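Local coordinates for protein beta-xylanase (Caldicellulosiruptor kristjanssonii, PDB 7NWN) that probably binds plant cell-wall carbohydrate through a calcium-containing family 9 carbohydrate-binding module that forms part of a multimodular xylanase, at residues I23-G28 and I200-R205. Numbering follows the deposited sequence.
Sequences IYVSYG and IKLKGR
R205 lays its aliphatic chain against one face of the Y27 ring. This is a CH-pi contact, with R205 CG 3.8 Å from the ring centroid and offset toward the rim. In both residues CG is anti to the backbone N (chi1 -179° in Y27), and the two side chains run side by side in the same direction. The guanidinium plane stands nearly perpendicular to the ring, 88° apart, and R205 NE forms a salt bridge with D67. W65 meets the Y27 ring edge-to-face.

Upstream, strands 23-25 and 200-202 pair in parallel. K201 N donates a hydrogen bond to I23 O, and K201 O accepts one from V25 N. K203 N donates an almost straight hydrogen bond to V25 O at 2.9 Å. On the inner face, V25 CG2 packs on I200 CB at 3.7 Å, and V25 CB meets L202 CD2. L63 and W65 of strand 58-66 cover this apolar group. On the other face, Y24 and K201 lie alongside each other, with Y24 CE1 3.9 Å from K201 CD. The K203 chain passes Y24 CB and bends at its last torsion (chi4 48°), and K203 NZ donates a hydrogen bond to S26 OG at 3.1 Å.

The contact thus joins the N-terminal edge strand to the last strand of a beta-sandwich module. Three backbone hydrogen bonds set the parallel register. The K203-S26 bond and the R205-Y27 packing extend the contact past the strands, where D67 also holds R205.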
loop_
_atom_site.group_PDB
_atom_site.type_symbol
_atom_site.label_atom_id
_atom_site.label_comp_id
_atom_site.label_asym_id
_atom_site.label_seq_id
_atom_site.Cartn_x
_atom_site.Cartn_y
_atom_site.Cartn_z
ATOM N N ILE A 23 -8.713 9.030 -2.510
ATOM C CA ILE A 23 -8.967 8.508 -1.160
ATOM C C ILE A 23 -8.518 9.575 -0.139
ATOM O O ILE A 23 -7.410 10.131 -0.254
ATOM C CB ILE A 23 -8.208 7.169 -0.963
ATOM C CG1 ILE A 23 -8.757 6.081 -1.886
ATOM C CG2 ILE A 23 -8.198 6.716 0.501
ATOM C CD1 ILE A 23 -7.828 4.893 -2.063
ATOM N N TYR A 24 -9.411 9.890 0.816
ATOM C CA TYR A 24 -9.126 10.803 1.923
ATOM C C TYR A 24 -8.538 9.932 3.041
ATOM O O TYR A 24 -9.104 8.909 3.354
ATOM C CB TYR A 24 -10.416 11.556 2.332
ATOM C CG TYR A 24 -10.865 12.521 1.263
ATOM C CD1 TYR A 24 -10.323 13.801 1.188
ATOM C CD2 TYR A 24 -11.737 12.116 0.245
ATOM C CE1 TYR A 24 -10.681 14.679 0.168
ATOM C CE2 TYR A 24 -12.117 12.983 -0.778
ATOM C CZ TYR A 24 -11.583 14.267 -0.807
ATOM O OH TYR A 24 -11.917 15.125 -1.807
ATOM N N VAL A 25 -7.347 10.273 3.514
ATOM C CA VAL A 25 -6.623 9.499 4.514
ATOM C C VAL A 25 -6.626 10.255 5.843
ATOM O O VAL A 25 -6.113 11.384 5.948
ATOM C CB VAL A 25 -5.179 9.312 4.038
ATOM C CG1 VAL A 25 -4.365 8.397 4.983
ATOM C CG2 VAL A 25 -5.146 8.843 2.579
ATOM N N SER A 26 -7.154 9.585 6.868
ATOM C CA SER A 26 -7.122 10.107 8.230
ATOM C C SER A 26 -5.746 9.964 8.898
ATOM O O SER A 26 -4.935 9.102 8.552
ATOM C CB SER A 26 -8.140 9.390 9.029
ATOM O OG SER A 26 -9.397 9.682 8.471
ATOM N N TYR A 27 -5.556 10.800 9.931
ATOM C CA TYR A 27 -4.323 10.979 10.674
ATOM C C TYR A 27 -4.310 9.952 11.802
ATOM O O TYR A 27 -5.317 9.769 12.501
ATOM C CB TYR A 27 -4.249 12.393 11.264
ATOM C CG TYR A 27 -2.977 12.625 12.029
ATOM C CD1 TYR A 27 -2.888 12.325 13.388
ATOM C CD2 TYR A 27 -1.867 13.135 11.400
ATOM C CE1 TYR A 27 -1.707 12.518 14.094
ATOM C CE2 TYR A 27 -0.679 13.309 12.088
ATOM C CZ TYR A 27 -0.596 13.021 13.435
ATOM O OH TYR A 27 0.595 13.242 14.058
ATOM N N GLY A 28 -3.160 9.290 11.962
ATOM C CA GLY A 28 -3.053 8.271 13.014
ATOM C C GLY A 28 -1.737 7.521 12.896
ATOM O O GLY A 28 -1.094 7.572 11.845
ATOM N N ILE A 200 -4.293 10.415 -3.070
ATOM C CA ILE A 200 -4.682 10.431 -1.680
ATOM C C ILE A 200 -4.551 11.876 -1.198
ATOM O O ILE A 200 -3.580 12.562 -1.512
ATOM C CB ILE A 200 -3.795 9.457 -0.854
ATOM C CG1 ILE A 200 -2.299 9.786 -0.945
ATOM C CG2 ILE A 200 -4.109 8.029 -1.288
ATOM C CD1 ILE A 200 -1.371 8.924 -0.062
ATOM N N LYS A 201 -5.515 12.281 -0.377
ATOM C CA LYS A 201 -5.438 13.587 0.266
ATOM C C LYS A 201 -5.503 13.370 1.779
ATOM O O LYS A 201 -6.416 12.675 2.259
ATOM C CB LYS A 201 -6.582 14.477 -0.243
ATOM C CG LYS A 201 -6.631 15.889 0.359
ATOM C CD LYS A 201 -7.509 16.816 -0.453
ATOM C CE LYS A 201 -7.410 18.274 -0.078
ATOM N NZ LYS A 201 -8.785 18.812 -0.136
ATOM N N LEU A 202 -4.497 13.911 2.472
ATOM C CA LEU A 202 -4.303 13.777 3.917
ATOM C C LEU A 202 -5.189 14.794 4.627
ATOM O O LEU A 202 -5.175 15.979 4.257
ATOM C CB LEU A 202 -2.834 14.055 4.239
ATOM C CG LEU A 202 -1.845 13.229 3.424
ATOM C CD1 LEU A 202 -0.446 13.308 4.010
ATOM C CD2 LEU A 202 -2.329 11.804 3.299
ATOM N N LYS A 203 -5.980 14.305 5.592
ATOM C CA LYS A 203 -6.790 15.159 6.465
ATOM C C LYS A 203 -6.722 14.684 7.937
ATOM O O LYS A 203 -6.144 13.628 8.263
ATOM C CB LYS A 203 -8.225 15.069 5.946
ATOM C CG LYS A 203 -8.907 13.715 6.156
ATOM C CD LYS A 203 -10.378 13.766 5.810
ATOM C CE LYS A 203 -11.212 12.576 6.224
ATOM N NZ LYS A 203 -10.952 12.215 7.634
ATOM N N GLY A 204 -7.274 15.517 8.841
ATOM C CA GLY A 204 -7.715 15.122 10.176
ATOM C C GLY A 204 -6.673 15.360 11.267
ATOM O O GLY A 204 -6.826 14.870 12.380
ATOM N N ARG A 205 -5.554 16.023 10.947
ATOM C CA ARG A 205 -4.583 16.236 12.004
ATOM C C ARG A 205 -5.029 17.454 12.812
ATOM O O ARG A 205 -5.271 18.499 12.222
ATOM C CB ARG A 205 -3.210 16.571 11.428
ATOM C CG ARG A 205 -2.140 16.572 12.504
ATOM C CD ARG A 205 -0.893 17.111 11.875
ATOM N NE ARG A 205 0.197 16.941 12.791
ATOM C CZ ARG A 205 0.573 17.860 13.671
ATOM N NH1 ARG A 205 -0.071 19.019 13.733
ATOM N NH2 ARG A 205 1.589 17.615 14.480
#